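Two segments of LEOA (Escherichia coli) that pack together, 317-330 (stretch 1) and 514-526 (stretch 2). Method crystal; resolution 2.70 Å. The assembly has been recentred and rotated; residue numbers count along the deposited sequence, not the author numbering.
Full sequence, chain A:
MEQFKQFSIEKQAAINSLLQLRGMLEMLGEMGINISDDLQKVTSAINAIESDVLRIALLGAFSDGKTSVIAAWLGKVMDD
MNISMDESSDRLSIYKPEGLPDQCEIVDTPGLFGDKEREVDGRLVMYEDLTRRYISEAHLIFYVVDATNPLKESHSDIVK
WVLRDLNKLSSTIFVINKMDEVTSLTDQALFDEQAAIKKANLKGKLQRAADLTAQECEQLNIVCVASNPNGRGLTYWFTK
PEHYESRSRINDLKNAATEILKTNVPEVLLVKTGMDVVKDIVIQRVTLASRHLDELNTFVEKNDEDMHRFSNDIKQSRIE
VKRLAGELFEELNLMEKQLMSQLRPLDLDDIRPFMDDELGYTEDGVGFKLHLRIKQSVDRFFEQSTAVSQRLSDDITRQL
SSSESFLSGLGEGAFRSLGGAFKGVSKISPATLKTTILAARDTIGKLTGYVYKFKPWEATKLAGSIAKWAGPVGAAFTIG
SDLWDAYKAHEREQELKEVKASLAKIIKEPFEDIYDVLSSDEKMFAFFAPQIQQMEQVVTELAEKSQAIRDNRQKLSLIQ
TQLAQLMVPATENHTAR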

# COMPACT_ATOMS: atom_id res chain seq x y z
N SER A 317 25.07 -13.46 -19.12
CA SER A 317 25.37 -14.85 -19.28
C SER A 317 25.84 -15.17 -20.69
O SER A 317 26.97 -15.65 -20.88
CB SER A 317 24.13 -15.66 -18.96
OG SER A 317 23.89 -15.61 -17.57
N ARG A 318 25.02 -14.88 -21.68
CA ARG A 318 25.40 -15.22 -23.02
C ARG A 318 26.70 -14.55 -23.40
O ARG A 318 27.54 -15.17 -24.01
CB ARG A 318 24.32 -14.86 -24.01
CG ARG A 318 23.03 -15.64 -23.80
CD ARG A 318 22.29 -15.88 -25.08
NE ARG A 318 20.87 -15.55 -24.95
CZ ARG A 318 19.87 -16.41 -25.07
NH1 ARG A 318 20.06 -17.69 -25.30
NH2 ARG A 318 18.65 -15.96 -24.96
N ILE A 319 26.87 -13.28 -23.04
CA ILE A 319 28.09 -12.53 -23.35
C ILE A 319 29.30 -13.19 -22.71
O ILE A 319 30.38 -13.21 -23.29
CB ILE A 319 27.97 -11.10 -22.85
CG1 ILE A 319 27.21 -10.27 -23.86
CG2 ILE A 319 29.34 -10.46 -22.58
CD1 ILE A 319 26.78 -8.93 -23.31
N GLU A 320 29.13 -13.73 -21.52
CA GLU A 320 30.22 -14.36 -20.83
C GLU A 320 30.63 -15.69 -21.48
O GLU A 320 31.80 -15.93 -21.72
CB GLU A 320 29.87 -14.58 -19.37
CG GLU A 320 31.12 -14.75 -18.55
CD GLU A 320 30.85 -14.91 -17.08
OE1 GLU A 320 29.76 -14.46 -16.62
OE2 GLU A 320 31.76 -15.47 -16.39
N VAL A 321 29.66 -16.54 -21.78
CA VAL A 321 29.95 -17.78 -22.44
C VAL A 321 30.62 -17.54 -23.78
O VAL A 321 31.58 -18.23 -24.11
CB VAL A 321 28.66 -18.57 -22.63
CG1 VAL A 321 28.82 -19.69 -23.67
CG2 VAL A 321 28.23 -19.11 -21.27
N LYS A 322 30.16 -16.56 -24.54
CA LYS A 322 30.82 -16.26 -25.78
C LYS A 322 32.29 -15.93 -25.54
O LYS A 322 33.15 -16.36 -26.30
CB LYS A 322 30.12 -15.10 -26.48
CG LYS A 322 28.88 -15.52 -27.25
CD LYS A 322 27.88 -14.38 -27.38
CE LYS A 322 26.93 -14.67 -28.54
NZ LYS A 322 25.61 -14.00 -28.42
N ARG A 323 32.58 -15.21 -24.47
CA ARG A 323 33.94 -14.82 -24.17
C ARG A 323 34.80 -16.03 -23.82
O ARG A 323 35.97 -16.12 -24.21
CB ARG A 323 34.00 -13.79 -23.05
CG ARG A 323 35.07 -12.73 -23.31
CD ARG A 323 35.39 -11.84 -22.11
NE ARG A 323 34.20 -11.41 -21.38
CZ ARG A 323 33.81 -11.91 -20.20
NH1 ARG A 323 34.52 -12.88 -19.60
NH2 ARG A 323 32.70 -11.45 -19.62
N LEU A 324 34.22 -16.98 -23.09
CA LEU A 324 34.91 -18.23 -22.79
C LEU A 324 35.12 -19.11 -24.02
O LEU A 324 36.14 -19.75 -24.15
CB LEU A 324 34.13 -19.02 -21.75
CG LEU A 324 33.97 -18.32 -20.42
CD1 LEU A 324 33.01 -19.08 -19.54
CD2 LEU A 324 35.32 -18.13 -19.74
N ALA A 325 34.13 -19.16 -24.90
CA ALA A 325 34.24 -19.95 -26.10
C ALA A 325 35.42 -19.49 -26.94
O ALA A 325 36.11 -20.31 -27.52
CB ALA A 325 32.98 -19.88 -26.92
N GLY A 326 35.63 -18.18 -26.96
CA GLY A 326 36.70 -17.57 -27.72
C GLY A 326 38.05 -17.82 -27.10
O GLY A 326 38.98 -18.22 -27.80
N GLU A 327 38.17 -17.59 -25.80
CA GLU A 327 39.36 -18.00 -25.07
C GLU A 327 39.67 -19.49 -25.32
O GLU A 327 40.83 -19.86 -25.51
CB GLU A 327 39.21 -17.73 -23.57
CG GLU A 327 39.26 -16.24 -23.20
CD GLU A 327 38.65 -15.95 -21.83
OE1 GLU A 327 38.52 -16.89 -21.00
OE2 GLU A 327 38.29 -14.78 -21.59
N LEU A 328 38.63 -20.32 -25.35
CA LEU A 328 38.82 -21.74 -25.58
C LEU A 328 39.40 -21.96 -26.95
O LEU A 328 40.33 -22.72 -27.13
CB LEU A 328 37.53 -22.51 -25.50
CG LEU A 328 37.73 -23.98 -25.90
CD1 LEU A 328 38.67 -24.64 -24.91
CD2 LEU A 328 36.44 -24.76 -26.00
N PHE A 329 38.80 -21.30 -27.92
CA PHE A 329 39.29 -21.33 -29.27
C PHE A 329 40.74 -20.83 -29.38
O PHE A 329 41.54 -21.41 -30.08
CB PHE A 329 38.39 -20.49 -30.14
CG PHE A 329 38.90 -20.31 -31.51
CD1 PHE A 329 38.70 -21.29 -32.47
CD2 PHE A 329 39.62 -19.17 -31.85
CE1 PHE A 329 39.17 -21.12 -33.75
CE2 PHE A 329 40.11 -19.00 -33.11
CZ PHE A 329 39.89 -19.98 -34.06
N GLU A 330 41.06 -19.73 -28.70
CA GLU A 330 42.39 -19.21 -28.76
C GLU A 330 43.35 -20.29 -28.26
O GLU A 330 44.41 -20.50 -28.83
CB GLU A 330 42.53 -17.94 -27.90
CG GLU A 330 41.99 -16.67 -28.55
CD GLU A 330 41.95 -15.48 -27.62
OE1 GLU A 330 42.91 -15.24 -26.87
OE2 GLU A 330 40.96 -14.74 -27.65
N ILE A 514 35.72 -29.73 -33.26
CA ILE A 514 35.34 -28.79 -32.23
C ILE A 514 35.38 -27.33 -32.67
O ILE A 514 34.70 -26.51 -32.10
CB ILE A 514 36.25 -28.95 -31.02
CG1 ILE A 514 35.73 -28.13 -29.87
CG2 ILE A 514 37.64 -28.47 -31.31
CD1 ILE A 514 36.49 -28.44 -28.62
N TYR A 515 36.18 -26.98 -33.66
CA TYR A 515 36.12 -25.62 -34.15
C TYR A 515 34.77 -25.37 -34.84
O TYR A 515 34.26 -24.26 -34.77
CB TYR A 515 37.25 -25.31 -35.12
CG TYR A 515 38.67 -25.27 -34.57
CD1 TYR A 515 38.96 -25.04 -33.23
CD2 TYR A 515 39.75 -25.45 -35.44
CE1 TYR A 515 40.27 -25.00 -32.78
CE2 TYR A 515 41.06 -25.40 -35.00
CZ TYR A 515 41.31 -25.17 -33.67
OH TYR A 515 42.63 -25.12 -33.26
N ASP A 516 34.22 -26.39 -35.50
CA ASP A 516 32.93 -26.27 -36.19
C ASP A 516 31.80 -26.00 -35.21
O ASP A 516 30.79 -25.39 -35.57
CB ASP A 516 32.58 -27.56 -36.96
CG ASP A 516 33.54 -27.85 -38.13
OD1 ASP A 516 33.95 -26.89 -38.83
OD2 ASP A 516 33.88 -29.03 -38.37
N VAL A 517 31.96 -26.46 -33.97
CA VAL A 517 30.96 -26.29 -32.93
C VAL A 517 31.05 -24.90 -32.34
O VAL A 517 30.03 -24.28 -32.06
CB VAL A 517 31.16 -27.32 -31.84
CG1 VAL A 517 30.14 -27.14 -30.73
CG2 VAL A 517 31.05 -28.71 -32.45
N LEU A 518 32.27 -24.42 -32.15
CA LEU A 518 32.51 -23.12 -31.56
C LEU A 518 32.31 -22.02 -32.56
O LEU A 518 32.22 -20.87 -32.19
CB LEU A 518 33.94 -23.03 -31.03
CG LEU A 518 34.37 -23.95 -29.89
CD1 LEU A 518 35.81 -23.64 -29.51
CD2 LEU A 518 33.48 -23.83 -28.66
N SER A 519 32.28 -22.35 -33.84
CA SER A 519 32.16 -21.31 -34.86
C SER A 519 30.72 -20.79 -34.97
O SER A 519 30.49 -19.79 -35.64
CB SER A 519 32.67 -21.80 -36.22
OG SER A 519 31.76 -22.72 -36.81
N SER A 520 29.76 -21.45 -34.32
CA SER A 520 28.36 -21.05 -34.42
C SER A 520 27.72 -20.99 -33.04
O SER A 520 27.78 -21.97 -32.32
CB SER A 520 27.61 -22.05 -35.30
OG SER A 520 26.23 -22.11 -34.99
N ASP A 521 27.08 -19.88 -32.69
CA ASP A 521 26.52 -19.73 -31.34
C ASP A 521 25.33 -20.67 -31.08
O ASP A 521 25.15 -21.15 -29.98
CB ASP A 521 26.10 -18.29 -31.08
CG ASP A 521 27.29 -17.30 -31.15
OD1 ASP A 521 28.43 -17.71 -30.83
OD2 ASP A 521 27.06 -16.11 -31.51
N GLU A 522 24.53 -20.92 -32.10
CA GLU A 522 23.49 -21.94 -32.01
C GLU A 522 24.05 -23.26 -31.45
O GLU A 522 23.50 -23.85 -30.53
CB GLU A 522 22.93 -22.20 -33.41
CG GLU A 522 21.72 -23.13 -33.49
CD GLU A 522 20.41 -22.41 -33.80
OE1 GLU A 522 20.36 -21.16 -33.87
OE2 GLU A 522 19.40 -23.13 -33.98
N LYS A 523 25.14 -23.73 -32.05
CA LYS A 523 25.69 -25.05 -31.73
C LYS A 523 26.42 -24.93 -30.44
O LYS A 523 26.31 -25.76 -29.55
CB LYS A 523 26.65 -25.51 -32.81
CG LYS A 523 26.03 -25.69 -34.19
CD LYS A 523 27.10 -25.89 -35.26
CE LYS A 523 26.46 -26.05 -36.64
NZ LYS A 523 25.47 -27.17 -36.64
N MSE A 524 27.18 -23.86 -30.34
CA MSE A 524 28.02 -23.65 -29.19
C MSE A 524 27.11 -23.71 -28.01
O MSE A 524 27.23 -24.58 -27.16
CB MSE A 524 28.80 -22.35 -29.32
CG MSE A 524 29.88 -22.33 -28.26
SE MSE A 524 29.26 -21.29 -26.71
CE MSE A 524 28.57 -22.67 -25.55
N PHE A 525 26.14 -22.82 -27.98
CA PHE A 525 25.16 -22.85 -26.90
C PHE A 525 24.48 -24.18 -26.71
O PHE A 525 24.33 -24.60 -25.58
CB PHE A 525 24.17 -21.72 -27.04
CG PHE A 525 24.70 -20.44 -26.53
CD1 PHE A 525 24.91 -20.28 -25.18
CD2 PHE A 525 25.03 -19.41 -27.38
CE1 PHE A 525 25.41 -19.11 -24.68
CE2 PHE A 525 25.53 -18.24 -26.90
CZ PHE A 525 25.73 -18.08 -25.54
N ALA A 526 24.11 -24.87 -27.79
CA ALA A 526 23.33 -26.12 -27.64
C ALA A 526 24.11 -27.26 -27.00
O ALA A 526 23.52 -28.19 -26.50
CB ALA A 526 22.80 -26.58 -28.99

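Stretch 1 is one unbroken helix, whereas stretch 2 bends: helix 514-518 runs nearly antiparallel to it (154°, axes 10.8 Å apart at closest), and after a turn helix 521-526, with Ser 520 at its N-cap, crosses it almost at a right angle (96°, 11.2 Å). Ser 519 OG donates a hydrogen bond to Asp 516 O (3.1 Å), back to the preceding helix. No hydrogen bond joins the two stretches; 547 Å² of surface is buried, mainly through apolar contact.

Along stretch 1, Arg 318 comes first. Its backbone O lies 3.8 Å from Phe 525 CZ, at the edge of the ring and near its plane, where the weakly positive ring hydrogens suit a carbonyl oxygen; that oxygen also accepts the helical hydrogen bond from Lys 322 N. One turn on, Val 321 points toward stretch 2, and its CG1 touches both Phe 525 CE1 (3.6 Å) and the selenium, SE, of selenomethionine Met 524 (3.5 Å). Lys 322 starts sideways, but its end comes nearer: CE is 3.3 Å from Asp 521 OD2, while NZ stays 4.0 Å from the same OD2, so the opposite charges attract without forming a salt bridge. The backbones come closest at Ala 325, whose CA is 6.5 Å from Leu 518 CA; its small CB fits 4.0 Å from Met 524 SE and 4.3 Å from Leu 518 CD2. Leu 518 CD1 also lies 3.9 Å from Ala 325 O, 3.7 Å from Leu 328 CD2 and 4.1 Å from Phe 329 CB, so this one leucine packs against Ala 325, Leu 328 and Phe 329. Finally, Phe 329 turns its ring edge toward the face of Tyr 515, with centroids 5.3 Å apart and planes at 62°, an arrangement that sets ring hydrogens against the π cloud; Phe 329 CD1 and Tyr 515 CD1 approach to 3.8 Å.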